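Local coordinates for protein nucleoside-diphosphate sugar epimerase (SulA family) (Corynebacterium glutamicum, PDB 3OH8) that is of uncharacterised function but probably acts as an NAD(P)-dependent epimerase on nucleoside-diphosphate sugars through its Rossmann-type domain, at residues 251-256 with 283-288; 255-260 with 271-276; 97-102 with 501-506; 5-10 with 124-129; 37-42 with 49-54. All coordinates share one frame; numbering follows the deposited sequence.

In the fold
The five contacts fall into two regions. Contacts 1 and 2 lie in the Rossmann-type epimerase domain; their centres are 11 Å apart, they share Val255 and Gly256, and Arg283 of contact 1 reaches back to Ser273 of contact 2. Contacts 3, 4 and 5 all reach the seven-stranded antiparallel sheet of the N-terminal domain. Contacts 3 and 4, with centres 13 Å apart, meet round Phe8, while contact 5 occupies the opposite border of that sheet, its centre 22 Å from that of contact 4. Contact 3 brings the C-terminal helix back to the N-terminal domain, and its centre is 48 Å from that of contact 1, across the centre of the chain.

Contact 1: 251-256 with 283-288; sequences SASAVG and RDWEHA
Trp285 and Glu286, neighbours on helix 277-287, reach strand 248-254 by different means, the first with an aromatic face and the second with a carboxylate. In the aromatic part, the indole lies over the backbone of Ala252 and Ser253, both on the same face. Ser253 CA sits 3.9 Å from the centroid of the six-membered ring of Trp285, a CH-pi contact, and Ala252 O approaches Trp285 CZ2 to 3.2 Å. With CG anti to the backbone N (chi1 -175°), the indole is carried off the helix toward the strand. Apolar contact is slight: Ala252 CB is 4.0 Å from Trp285 CZ2, and Ala254 CB touches CZ3 more loosely.

The one direct hydrogen bond runs from Ser253 OG to Glu286 OE2 at 2.6 Å, using the anti lone pair of the carboxylate oxygen. The same OE2 forms a salt bridge with Arg303 of the adjacent strand 298-308. Two waters add an indirect link. One lies within hydrogen-bonding distance of Ser251 OG, Ala252 O and Trp285 O, and can donate to two of them at a time; the other accepts from Ser251 OG, donates to Ala252 O and takes a weak bond from Trp285 NE1.

Arg229 makes a cation-pi contact with the indole. Strand and helix run nearly antiparallel, as suits a helix packed on a parallel Rossmann sheet. The buried carboxylate thus has both a hydroxyl and a guanidinium as partners, which would probably favour its charged form.

Contact 2: 255-260 with 271-276; sequences VGFYGH and SESGDD
Asp276, Tyr258 and Phe257 give up the most area where the loop after strand 248-254 meets the one leading into helix 277-287. Asp276 is the N-cap of that helix, and its two carboxylate oxygens divide the work. OD1 accepts from Ala279 N in the first turn, while OD2 accepts from His260 N at 2.7 Å, although the position of OD2 is less certain.

Phe257 contributes both ring and backbone. Ser273 CB lies over one face of its ring, 3.9 Å from the centroid, as a CH-pi contact. Its carbonyl O receives two hydrogen bonds, from Ser273 OG (2.9 Å) and from Gly274 N (2.9 Å, nearly straight at 170°), both in the carbonyl plane. With OG anti to the backbone N (chi1 -173°), Ser273 can place its hydroxyl on that oxygen; Arg283 NH1 also bonds to this hydroxyl.

The Tyr258 ring turns an edge to the other loop: CE1 is 3.8 Å from Ser271 O and CD1 is 3.7 Å from Glu272 O, both near the ring plane. Its hydroxyl goes to Asn363 and Arg303. Between these side chains the backbones come close, with Gly259 CA 3.8 Å from Gly274 CA, a spacing that suits two residues without side chains. One backbone bond and two side-chain-to-backbone bonds, from Ser273 and to Asp276, tie the start of the helix to the turn after the strand.

Contact 3: 97-102 with 501-506; sequences VDQDGG and NFRRKR
Gln99, at the end of strand 91-99, threads its side chain between Phe502, Arg503 and Arg506 of helix 488-511. From CB the chain leaves with CG anti to the backbone N (chi1 -175°). CG meets two partners, Phe502 CE2 at 3.8 Å and Arg506 NH1 at 3.9 Å. The bend at chi2 (63°) sets CD, which stays close to Phe502 CE2, with the amide and phenyl planes steeply inclined.

The two ends of the amide then part company. OE1 accepts from Arg503 NE at 2.7 Å, on a lone pair in the amide plane and almost straight (169°), and it lies in the guanidinium plane at its edge. Arg503 NH2 adds a weak bond to the same oxygen and another weak one to Asp98 O. The extended chain of Arg503 from CG to NE carries its head group this far. NE2 of Gln99 donates instead to Asp100 OD2 (3.1 Å), which it meets from above the carboxylate plane.

OD2 is also taken by Arg506 NH1 at 2.5 Å in a salt bridge, tip to tip, through the anti lone pair. There carboxylate and guanidinium are nearly coplanar, and Phe502 CE2 lies over one face of the guanidinium.

The hairpin joining strands 91-99 and 102-110 closes in a type I' turn from Gln99 to Gly102. The C-terminal helix rests against that end of the sheet: Phe502 touches Leu104 of strand 102-110 and Phe8 of strand 3-9, and Arg506 makes a cation-pi contact with Phe8.

Contact 4: 5-10 with 124-129; sequences TSHFIP and YRQTQL
His7 and Gln126 join the first strand to the long helix in an arrangement consistent with a helix-grip (START/Bet v1-like) fold, in which a curved seven-stranded antiparallel sheet wraps a helix. Strand 3-9 is at one border of that sheet and helix 119-139 packs on it; the axes of 5-9 and 124-129 run almost parallel, 9.6 Å apart at closest approach.

The imidazole of His7 is laid against the helix: Gln126 CG sits over the centre of one face, 3.4 Å from the centroid and only 9° off the ring normal, a CH-pi contact. The Gln126 chain, extended beyond CG, passes on over CG and CB of His7. No hydrogen bond crosses the contact.

Beyond the ring lies an apolar patch. Ile9 and Leu129 cross at about a right angle, and Ile105 of strand 102-110 touches both. His7 also packs on Ala446 and Ile105. Farther up the strand, Thr5 bonds through OG1 to Gln450.

Leu129 CD1 links the two groups: it stands 3.7 Å from Ile9 CD1 and 4.3 Å from His7 CE1, at the edge of the imidazole.

Contact 5: 37-42 with 49-54; sequences NPITQA and TTIFSL
Phe52 and Pro38 are matched across the hairpin as a non-hydrogen-bonded antiparallel pair, with side chains on the same side of the sheet. The phenyl ring meets the Asn37-Pro38 peptide obliquely, Phe52 CD2 being 3.6 Å from Pro38 N, while Phe52 CE2 touches Pro38 CB at 4.0 Å. Trp60 meets the phenyl ring too, the planes inclined by about 40°.

Next to this pair, Asn37 and Ser53 form the hydrogen-bonded pair: Asn37 N donates to Ser53 O, and Ser53 N to Asn37 O at 2.7 Å. Past Pro38 the chain leaves regular pairing. Ile51 O accepts from Ile39 N (2.7 Å), nearly along the C=O axis, and also weakly from Thr40 N, two successive amides on one carbonyl, resembling a classic beta bulge. Return pairing comes from a side chain: Ile51 N donates to Thr40 OG1 at 3.0 Å, and chi1 of 77° sets that oxygen between backbone N and carbonyl carbon. Ile39 CD1 packs on Ile51 CG2 at 3.7 Å.

Water then replaces direct pairing. One joins Thr40 OG1 to Thr49 O, another Ala42 N to Thr50 OG1, and Ala42 CB lies 3.2 Å from Thr50 OG1.

The hairpin forms one border of the seven-stranded sheet. Strand 37-38 is outermost within the chain, strand 59-64 pairs with the other side of strand 49-53, and helix 25-29 lies against Pro38 and Phe52 through Val26, with Ala27 also on Pro38.

Contact 1: 251-256 with 283-288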
# COMPACT_ATOMS: atom_id res chain seq x y z
N SER A 251 -5.96 9.13 13.43
CA SER A 251 -6.08 7.98 14.31
C SER A 251 -6.88 6.84 13.65
O SER A 251 -7.95 7.08 13.10
CB SER A 251 -6.76 8.39 15.63
OG SER A 251 -6.64 7.36 16.59
N ALA A 252 -6.35 5.63 13.69
CA ALA A 252 -7.07 4.49 13.12
C ALA A 252 -8.40 4.29 13.84
O ALA A 252 -8.51 4.51 15.04
CB ALA A 252 -6.23 3.23 13.23
N SER A 253 -9.42 3.87 13.10
CA SER A 253 -10.67 3.45 13.73
C SER A 253 -11.21 2.31 12.88
O SER A 253 -10.44 1.63 12.21
CB SER A 253 -11.67 4.60 13.84
OG SER A 253 -12.82 4.18 14.58
N ALA A 254 -12.53 2.08 12.90
CA ALA A 254 -13.09 0.94 12.17
C ALA A 254 -14.56 1.16 11.86
O ALA A 254 -15.26 1.86 12.59
CB ALA A 254 -12.92 -0.36 12.99
N VAL A 255 -15.03 0.55 10.78
CA VAL A 255 -16.45 0.63 10.44
C VAL A 255 -17.27 -0.07 11.52
O VAL A 255 -18.50 0.07 11.58
CB VAL A 255 -16.73 -0.02 9.08
CG1 VAL A 255 -16.11 0.82 7.94
CG2 VAL A 255 -16.18 -1.43 9.07
N GLY A 256 -16.58 -0.81 12.38
CA GLY A 256 -17.19 -1.45 13.54
C GLY A 256 -17.85 -0.42 14.43
O GLY A 256 -18.66 -0.77 15.29
N ARG A 283 -16.39 3.71 19.78
CA ARG A 283 -16.73 5.03 20.32
C ARG A 283 -15.67 5.47 21.32
O ARG A 283 -15.21 6.61 21.29
CB ARG A 283 -18.11 5.05 21.01
CG ARG A 283 -19.33 4.92 20.07
CD ARG A 283 -20.65 5.23 20.80
NE ARG A 283 -20.91 4.31 21.91
CZ ARG A 283 -21.59 3.17 21.80
NH1 ARG A 283 -22.08 2.78 20.63
NH2 ARG A 283 -21.79 2.40 22.86
N ASP A 284 -15.31 4.57 22.23
CA ASP A 284 -14.31 4.88 23.25
C ASP A 284 -12.94 5.14 22.61
O ASP A 284 -12.21 6.04 23.01
CB ASP A 284 -14.17 3.73 24.22
CG ASP A 284 -15.42 3.54 25.08
OD1 ASP A 284 -16.29 4.43 25.07
OD2 ASP A 284 -15.52 2.49 25.75
N TRP A 285 -12.61 4.31 21.63
CA TRP A 285 -11.34 4.43 20.92
C TRP A 285 -11.22 5.81 20.25
O TRP A 285 -10.19 6.48 20.34
CB TRP A 285 -11.28 3.29 19.90
CG TRP A 285 -10.03 3.12 19.13
CD1 TRP A 285 -8.81 3.69 19.36
CD2 TRP A 285 -9.87 2.27 17.99
NE1 TRP A 285 -7.90 3.26 18.42
CE2 TRP A 285 -8.53 2.38 17.57
CE3 TRP A 285 -10.74 1.42 17.28
CZ2 TRP A 285 -8.02 1.68 16.46
CZ3 TRP A 285 -10.24 0.73 16.18
CH2 TRP A 285 -8.89 0.87 15.78
N GLU A 286 -12.29 6.24 19.59
CA GLU A 286 -12.30 7.58 19.01
C GLU A 286 -12.30 8.68 20.08
O GLU A 286 -11.60 9.68 19.96
CB GLU A 286 -13.48 7.72 18.05
CG GLU A 286 -13.33 6.80 16.83
CD GLU A 286 -14.42 7.00 15.81
OE1 GLU A 286 -15.22 7.95 15.96
OE2 GLU A 286 -14.50 6.20 14.85
N HIS A 287 -13.08 8.49 21.14
CA HIS A 287 -13.20 9.54 22.15
C HIS A 287 -11.88 9.77 22.90
O HIS A 287 -11.64 10.84 23.43
CB HIS A 287 -14.33 9.23 23.14
CG HIS A 287 -14.50 10.29 24.19
ND1 HIS A 287 -14.17 10.09 25.51
CD2 HIS A 287 -14.92 11.57 24.09
CE1 HIS A 287 -14.40 11.20 26.19
NE2 HIS A 287 -14.86 12.11 25.35
N ALA A 288 -11.02 8.76 22.92
CA ALA A 288 -9.72 8.90 23.56
C ALA A 288 -8.81 9.95 22.89
O ALA A 288 -7.80 10.35 23.48
CB ALA A 288 -9.01 7.54 23.62
O HOH W 1 -8.99 6.70 17.31
O HOH W 2 -6.02 4.49 16.54

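Contact 2: 255-260 with 271-276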
# COMPACT_ATOMS: atom_id res chain seq x y z
N VAL A 255 -15.03 0.55 10.78
CA VAL A 255 -16.45 0.63 10.44
C VAL A 255 -17.27 -0.07 11.52
O VAL A 255 -18.50 0.07 11.58
CB VAL A 255 -16.73 -0.02 9.08
CG1 VAL A 255 -16.11 0.82 7.94
CG2 VAL A 255 -16.18 -1.43 9.07
N GLY A 256 -16.58 -0.81 12.38
CA GLY A 256 -17.19 -1.45 13.54
C GLY A 256 -17.85 -0.42 14.43
O GLY A 256 -18.66 -0.77 15.29
N PHE A 257 -17.50 0.84 14.23
CA PHE A 257 -18.17 1.95 14.90
C PHE A 257 -19.69 1.88 14.70
O PHE A 257 -20.45 2.26 15.58
CB PHE A 257 -17.64 3.28 14.35
CG PHE A 257 -18.37 4.49 14.88
CD1 PHE A 257 -17.94 5.11 16.05
CD2 PHE A 257 -19.46 5.01 14.21
CE1 PHE A 257 -18.60 6.23 16.55
CE2 PHE A 257 -20.13 6.12 14.70
CZ PHE A 257 -19.70 6.74 15.88
N TYR A 258 -20.11 1.43 13.52
CA TYR A 258 -21.53 1.41 13.17
C TYR A 258 -22.22 0.18 13.72
O TYR A 258 -23.44 -0.00 13.56
CB TYR A 258 -21.71 1.50 11.64
CG TYR A 258 -21.07 2.72 11.07
CD1 TYR A 258 -21.58 3.98 11.34
CD2 TYR A 258 -19.92 2.62 10.28
CE1 TYR A 258 -20.98 5.12 10.82
CE2 TYR A 258 -19.31 3.76 9.76
CZ TYR A 258 -19.84 4.99 10.04
OH TYR A 258 -19.24 6.10 9.54
N GLY A 259 -21.45 -0.67 14.39
CA GLY A 259 -21.96 -1.93 14.88
C GLY A 259 -21.62 -3.03 13.89
O GLY A 259 -21.27 -2.75 12.73
N HIS A 260 -21.71 -4.27 14.33
CA HIS A 260 -21.33 -5.39 13.49
C HIS A 260 -22.37 -5.67 12.40
O HIS A 260 -22.04 -6.22 11.35
CB HIS A 260 -21.02 -6.65 14.32
CG HIS A 260 -22.23 -7.41 14.76
ND1 HIS A 260 -22.69 -8.53 14.10
CD2 HIS A 260 -23.07 -7.23 15.81
CE1 HIS A 260 -23.76 -9.00 14.71
NE2 HIS A 260 -24.01 -8.23 15.76
N SER A 271 -24.12 8.60 9.91
CA SER A 271 -24.89 7.56 10.59
C SER A 271 -24.48 7.43 12.05
O SER A 271 -23.31 7.62 12.40
CB SER A 271 -24.70 6.23 9.88
OG SER A 271 -24.99 6.36 8.50
N GLU A 272 -25.45 7.10 12.90
CA GLU A 272 -25.18 6.90 14.32
C GLU A 272 -24.29 5.70 14.56
O GLU A 272 -24.25 4.78 13.76
CB GLU A 272 -26.47 6.64 15.09
CG GLU A 272 -27.46 7.75 15.11
CD GLU A 272 -28.67 7.37 15.94
OE1 GLU A 272 -28.52 6.58 16.91
OE2 GLU A 272 -29.77 7.85 15.64
N SER A 273 -23.63 5.71 15.72
CA SER A 273 -22.88 4.54 16.17
C SER A 273 -23.80 3.35 16.36
O SER A 273 -25.01 3.49 16.60
CB SER A 273 -22.16 4.85 17.48
OG SER A 273 -21.31 3.78 17.85
N GLY A 274 -23.21 2.16 16.30
CA GLY A 274 -23.94 0.92 16.46
C GLY A 274 -24.40 0.65 17.89
O GLY A 274 -24.30 1.51 18.77
N ASP A 275 -24.90 -0.56 18.11
CA ASP A 275 -25.61 -0.86 19.36
C ASP A 275 -24.99 -2.02 20.13
O ASP A 275 -25.54 -2.47 21.15
CB ASP A 275 -27.09 -1.14 19.08
CG ASP A 275 -27.31 -2.35 18.16
OD1 ASP A 275 -26.39 -3.17 18.00
OD2 ASP A 275 -28.42 -2.47 17.60
N ASP A 276 -23.84 -2.49 19.66
CA ASP A 276 -23.18 -3.65 20.25
C ASP A 276 -21.87 -3.28 20.93
O ASP A 276 -21.52 -2.10 21.02
CB ASP A 276 -22.95 -4.72 19.17
CG ASP A 276 -22.25 -4.16 17.94
OD1 ASP A 276 -21.74 -3.02 18.01
OD2 ASP A 276 -22.23 -4.86 16.91

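Contact 3: 97-102 with 501-506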
# COMPACT_ATOMS: atom_id res chain seq x y z
N VAL A 97 13.78 5.93 -20.66
CA VAL A 97 14.02 6.95 -21.70
C VAL A 97 12.92 8.00 -21.74
O VAL A 97 11.83 7.79 -21.23
CB VAL A 97 14.20 6.34 -23.11
CG1 VAL A 97 15.49 5.51 -23.16
CG2 VAL A 97 13.00 5.52 -23.52
N ASP A 98 13.24 9.16 -22.32
CA ASP A 98 12.23 10.19 -22.55
C ASP A 98 11.28 9.73 -23.63
O ASP A 98 11.69 9.08 -24.60
CB ASP A 98 12.89 11.51 -22.94
CG ASP A 98 13.72 12.09 -21.84
OD1 ASP A 98 13.27 12.04 -20.66
OD2 ASP A 98 14.84 12.57 -22.13
N GLN A 99 10.00 10.02 -23.43
CA GLN A 99 8.98 9.61 -24.36
C GLN A 99 7.85 10.63 -24.34
O GLN A 99 7.02 10.63 -23.43
CB GLN A 99 8.43 8.23 -24.00
CG GLN A 99 7.44 7.71 -25.02
CD GLN A 99 8.09 7.51 -26.39
OE1 GLN A 99 9.15 6.92 -26.50
NE2 GLN A 99 7.44 8.01 -27.44
N ASP A 100 7.85 11.53 -25.33
CA ASP A 100 6.79 12.53 -25.45
C ASP A 100 6.55 13.32 -24.15
O ASP A 100 5.41 13.56 -23.78
CB ASP A 100 5.50 11.87 -25.94
CG ASP A 100 5.68 11.20 -27.30
OD1 ASP A 100 6.39 11.78 -28.15
OD2 ASP A 100 5.13 10.10 -27.52
N GLY A 101 7.62 13.72 -23.48
CA GLY A 101 7.50 14.48 -22.24
C GLY A 101 7.28 13.60 -21.01
O GLY A 101 7.42 14.08 -19.88
N GLY A 102 6.94 12.34 -21.24
CA GLY A 102 6.79 11.34 -20.18
C GLY A 102 7.98 10.39 -20.17
O GLY A 102 9.06 10.73 -20.65
N ASN A 501 9.49 -1.02 -30.68
CA ASN A 501 8.15 -1.59 -30.78
C ASN A 501 7.10 -0.64 -30.18
O ASN A 501 6.04 -0.40 -30.77
CB ASN A 501 8.09 -2.95 -30.08
CG ASN A 501 6.69 -3.56 -30.08
OD1 ASN A 501 6.18 -3.96 -31.13
ND2 ASN A 501 6.07 -3.63 -28.90
N PHE A 502 7.40 -0.10 -29.01
CA PHE A 502 6.47 0.82 -28.36
C PHE A 502 6.25 2.03 -29.26
O PHE A 502 5.11 2.47 -29.47
CB PHE A 502 7.02 1.29 -27.01
CG PHE A 502 6.15 2.31 -26.35
CD1 PHE A 502 5.11 1.92 -25.50
CD2 PHE A 502 6.33 3.67 -26.60
CE1 PHE A 502 4.28 2.87 -24.91
CE2 PHE A 502 5.50 4.63 -26.00
CZ PHE A 502 4.48 4.23 -25.15
N ARG A 503 7.34 2.57 -29.78
CA ARG A 503 7.25 3.77 -30.59
C ARG A 503 6.54 3.54 -31.92
O ARG A 503 5.80 4.39 -32.39
CB ARG A 503 8.62 4.39 -30.78
CG ARG A 503 9.11 5.05 -29.50
CD ARG A 503 10.57 5.44 -29.57
NE ARG A 503 10.97 6.12 -28.35
CZ ARG A 503 12.20 6.52 -28.08
NH1 ARG A 503 13.18 6.30 -28.95
NH2 ARG A 503 12.46 7.12 -26.93
N ARG A 504 6.75 2.37 -32.52
CA ARG A 504 6.11 2.06 -33.79
C ARG A 504 4.59 2.01 -33.59
O ARG A 504 3.82 2.55 -34.39
CB ARG A 504 6.66 0.75 -34.36
CG ARG A 504 6.43 0.53 -35.84
CD ARG A 504 7.54 -0.36 -36.40
NE ARG A 504 7.79 -1.44 -35.45
CZ ARG A 504 8.98 -1.86 -35.05
NH1 ARG A 504 10.10 -1.33 -35.52
NH2 ARG A 504 9.03 -2.84 -34.16
N LYS A 505 4.17 1.37 -32.51
CA LYS A 505 2.74 1.28 -32.18
C LYS A 505 2.13 2.66 -31.86
O LYS A 505 1.06 2.99 -32.35
CB LYS A 505 2.53 0.31 -31.02
CG LYS A 505 1.11 0.30 -30.46
CD LYS A 505 0.12 -0.33 -31.42
CE LYS A 505 -1.25 -0.49 -30.76
NZ LYS A 505 -2.23 -1.19 -31.64
N ARG A 506 2.82 3.45 -31.05
CA ARG A 506 2.32 4.79 -30.72
C ARG A 506 2.21 5.66 -31.97
O ARG A 506 1.23 6.39 -32.15
CB ARG A 506 3.20 5.48 -29.67
CG ARG A 506 2.80 6.93 -29.43
CD ARG A 506 3.52 7.54 -28.24
NE ARG A 506 2.91 7.12 -26.98
CZ ARG A 506 3.05 7.77 -25.83
NH1 ARG A 506 3.79 8.87 -25.77
NH2 ARG A 506 2.45 7.32 -24.74

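Contact 4: 5-10 with 124-129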
# COMPACT_ATOMS: atom_id res chain seq x y z
N THR A 5 10.06 -6.13 -21.55
CA THR A 5 8.76 -5.50 -21.76
C THR A 5 8.82 -4.04 -21.33
O THR A 5 9.58 -3.67 -20.43
CB THR A 5 7.61 -6.28 -21.04
OG1 THR A 5 6.34 -5.83 -21.52
CG2 THR A 5 7.68 -6.12 -19.50
N SER A 6 8.02 -3.20 -21.99
CA SER A 6 8.06 -1.76 -21.76
C SER A 6 6.70 -1.20 -21.32
O SER A 6 5.65 -1.74 -21.67
CB SER A 6 8.53 -1.02 -23.03
OG SER A 6 9.87 -1.34 -23.37
N HIS A 7 6.73 -0.10 -20.57
CA HIS A 7 5.49 0.59 -20.20
C HIS A 7 5.72 2.09 -20.07
O HIS A 7 6.78 2.54 -19.65
CB HIS A 7 4.89 0.02 -18.90
CG HIS A 7 5.79 0.14 -17.70
ND1 HIS A 7 5.47 0.91 -16.61
CD2 HIS A 7 6.99 -0.43 -17.42
CE1 HIS A 7 6.42 0.81 -15.70
NE2 HIS A 7 7.36 0.00 -16.17
N PHE A 8 4.70 2.86 -20.45
CA PHE A 8 4.80 4.31 -20.44
C PHE A 8 4.27 4.92 -19.14
O PHE A 8 3.20 4.54 -18.66
CB PHE A 8 3.99 4.88 -21.61
CG PHE A 8 3.95 6.38 -21.65
CD1 PHE A 8 5.08 7.10 -22.04
CD2 PHE A 8 2.79 7.06 -21.32
CE1 PHE A 8 5.05 8.49 -22.08
CE2 PHE A 8 2.75 8.45 -21.36
CZ PHE A 8 3.88 9.16 -21.74
N ILE A 9 5.00 5.88 -18.60
CA ILE A 9 4.60 6.57 -17.38
C ILE A 9 4.44 8.04 -17.73
O ILE A 9 5.39 8.67 -18.19
CB ILE A 9 5.69 6.46 -16.30
CG1 ILE A 9 5.98 4.98 -15.96
CG2 ILE A 9 5.29 7.22 -15.04
CD1 ILE A 9 4.83 4.27 -15.29
N PRO A 10 3.23 8.60 -17.51
CA PRO A 10 2.98 9.98 -17.96
C PRO A 10 3.56 11.01 -16.99
O PRO A 10 2.85 11.92 -16.58
CB PRO A 10 1.45 10.06 -17.96
CG PRO A 10 1.03 9.14 -16.82
CD PRO A 10 2.06 8.02 -16.81
N TYR A 124 2.23 -5.94 -11.88
CA TYR A 124 2.13 -5.25 -10.59
C TYR A 124 3.08 -4.06 -10.50
O TYR A 124 2.67 -2.95 -10.12
CB TYR A 124 2.42 -6.21 -9.42
CG TYR A 124 2.33 -5.51 -8.08
CD1 TYR A 124 1.09 -5.33 -7.45
CD2 TYR A 124 3.46 -4.98 -7.47
CE1 TYR A 124 0.98 -4.66 -6.24
CE2 TYR A 124 3.36 -4.31 -6.24
CZ TYR A 124 2.12 -4.16 -5.63
OH TYR A 124 2.02 -3.50 -4.43
N ARG A 125 4.35 -4.28 -10.84
CA ARG A 125 5.34 -3.21 -10.84
C ARG A 125 4.87 -2.02 -11.68
O ARG A 125 5.00 -0.87 -11.25
CB ARG A 125 6.70 -3.71 -11.35
CG ARG A 125 7.40 -4.75 -10.49
CD ARG A 125 8.79 -5.10 -11.07
NE ARG A 125 9.56 -3.89 -11.35
CZ ARG A 125 10.41 -3.33 -10.49
NH1 ARG A 125 10.62 -3.89 -9.30
NH2 ARG A 125 11.03 -2.21 -10.81
N GLN A 126 4.33 -2.30 -12.87
CA GLN A 126 3.84 -1.24 -13.77
C GLN A 126 2.62 -0.49 -13.22
O GLN A 126 2.60 0.76 -13.17
CB GLN A 126 3.52 -1.81 -15.16
CG GLN A 126 4.69 -2.49 -15.85
CD GLN A 126 4.31 -3.20 -17.15
OE1 GLN A 126 5.17 -3.49 -17.98
NE2 GLN A 126 3.03 -3.50 -17.32
N THR A 127 1.58 -1.22 -12.83
CA THR A 127 0.38 -0.57 -12.30
C THR A 127 0.69 0.18 -11.01
O THR A 127 0.22 1.30 -10.81
CB THR A 127 -0.80 -1.57 -12.09
OG1 THR A 127 -0.39 -2.64 -11.24
CG2 THR A 127 -1.25 -2.15 -13.42
N GLN A 128 1.48 -0.42 -10.14
CA GLN A 128 1.75 0.19 -8.84
C GLN A 128 2.52 1.49 -9.00
O GLN A 128 2.23 2.49 -8.35
CB GLN A 128 2.53 -0.77 -7.93
CG GLN A 128 2.67 -0.27 -6.49
CD GLN A 128 1.37 -0.40 -5.71
OE1 GLN A 128 0.44 -1.09 -6.13
NE2 GLN A 128 1.32 0.23 -4.55
N LEU A 129 3.53 1.47 -9.87
CA LEU A 129 4.31 2.68 -10.14
C LEU A 129 3.42 3.79 -10.66
O LEU A 129 3.48 4.93 -10.17
CB LEU A 129 5.37 2.39 -11.21
CG LEU A 129 6.69 3.18 -11.15
CD1 LEU A 129 7.21 3.57 -12.56
CD2 LEU A 129 6.63 4.38 -10.24

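Contact 5: 37-42 with 49-54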
# COMPACT_ATOMS: atom_id res chain seq x y z
N ASN A 37 10.11 -10.05 0.82
CA ASN A 37 9.99 -8.74 1.44
C ASN A 37 11.34 -8.13 1.77
O ASN A 37 12.14 -8.72 2.49
CB ASN A 37 9.09 -8.79 2.67
CG ASN A 37 7.65 -9.07 2.32
OD1 ASN A 37 7.13 -10.16 2.58
ND2 ASN A 37 6.99 -8.10 1.68
N PRO A 38 11.58 -6.93 1.23
CA PRO A 38 12.85 -6.22 1.44
C PRO A 38 12.98 -5.89 2.92
O PRO A 38 12.07 -5.29 3.51
CB PRO A 38 12.68 -4.95 0.62
CG PRO A 38 11.18 -4.73 0.57
CD PRO A 38 10.60 -6.11 0.50
N ILE A 39 14.07 -6.33 3.54
CA ILE A 39 14.27 -6.02 4.94
C ILE A 39 15.34 -4.95 5.15
O ILE A 39 15.44 -4.38 6.23
CB ILE A 39 14.54 -7.29 5.78
CG1 ILE A 39 15.66 -8.13 5.18
CG2 ILE A 39 13.28 -8.14 5.88
CD1 ILE A 39 15.89 -9.45 5.91
N THR A 40 16.10 -4.65 4.11
CA THR A 40 17.04 -3.53 4.17
C THR A 40 16.84 -2.55 3.01
O THR A 40 16.17 -2.85 2.03
CB THR A 40 18.51 -4.01 4.19
OG1 THR A 40 18.91 -4.41 2.88
CG2 THR A 40 18.68 -5.17 5.14
N GLN A 41 17.46 -1.38 3.13
CA GLN A 41 17.40 -0.35 2.11
C GLN A 41 18.78 -0.05 1.50
O GLN A 41 19.64 0.53 2.16
CB GLN A 41 16.83 0.94 2.71
CG GLN A 41 16.72 2.10 1.72
CD GLN A 41 15.61 1.89 0.70
OE1 GLN A 41 15.88 1.82 -0.49
NE2 GLN A 41 14.37 1.80 1.18
N ALA A 42 18.97 -0.44 0.24
CA ALA A 42 20.18 -0.08 -0.48
C ALA A 42 20.24 1.43 -0.67
O ALA A 42 19.28 2.05 -1.13
CB ALA A 42 20.25 -0.78 -1.82
N THR A 49 23.74 -3.29 -1.72
CA THR A 49 22.91 -4.47 -1.72
C THR A 49 21.60 -4.29 -0.95
O THR A 49 21.47 -3.41 -0.09
CB THR A 49 23.69 -5.73 -1.24
OG1 THR A 49 23.41 -6.01 0.13
CG2 THR A 49 25.18 -5.54 -1.44
N THR A 50 20.64 -5.12 -1.30
CA THR A 50 19.33 -5.13 -0.66
C THR A 50 19.07 -6.56 -0.21
O THR A 50 19.26 -7.49 -0.99
CB THR A 50 18.24 -4.74 -1.65
OG1 THR A 50 18.49 -3.41 -2.13
CG2 THR A 50 16.86 -4.81 -0.98
N ILE A 51 18.65 -6.74 1.05
CA ILE A 51 18.33 -8.07 1.55
C ILE A 51 16.82 -8.27 1.55
O ILE A 51 16.08 -7.43 2.07
CB ILE A 51 18.84 -8.29 3.01
CG1 ILE A 51 20.30 -7.84 3.19
CG2 ILE A 51 18.65 -9.75 3.44
CD1 ILE A 51 21.33 -8.74 2.56
N PHE A 52 16.36 -9.37 0.96
CA PHE A 52 14.95 -9.73 1.00
C PHE A 52 14.73 -10.96 1.89
O PHE A 52 15.51 -11.91 1.83
CB PHE A 52 14.44 -10.10 -0.40
CG PHE A 52 14.38 -8.95 -1.36
CD1 PHE A 52 15.53 -8.52 -2.02
CD2 PHE A 52 13.18 -8.32 -1.64
CE1 PHE A 52 15.47 -7.47 -2.93
CE2 PHE A 52 13.12 -7.27 -2.55
CZ PHE A 52 14.26 -6.84 -3.19
N SER A 53 13.67 -10.94 2.68
CA SER A 53 13.25 -12.13 3.41
C SER A 53 12.41 -13.01 2.48
O SER A 53 11.64 -12.51 1.67
CB SER A 53 12.42 -11.75 4.63
OG SER A 53 11.24 -11.08 4.23
N LEU A 54 12.59 -14.33 2.62
CA LEU A 54 11.84 -15.32 1.85
C LEU A 54 11.20 -16.28 2.86
O LEU A 54 11.46 -16.17 4.05
CB LEU A 54 12.79 -16.09 0.93
CG LEU A 54 13.11 -15.50 -0.45
CD1 LEU A 54 14.35 -16.16 -1.04
CD2 LEU A 54 11.92 -15.65 -1.37
O HOH W 3 21.46 -3.86 2.54
O HOH W 4 17.24 -1.21 -1.51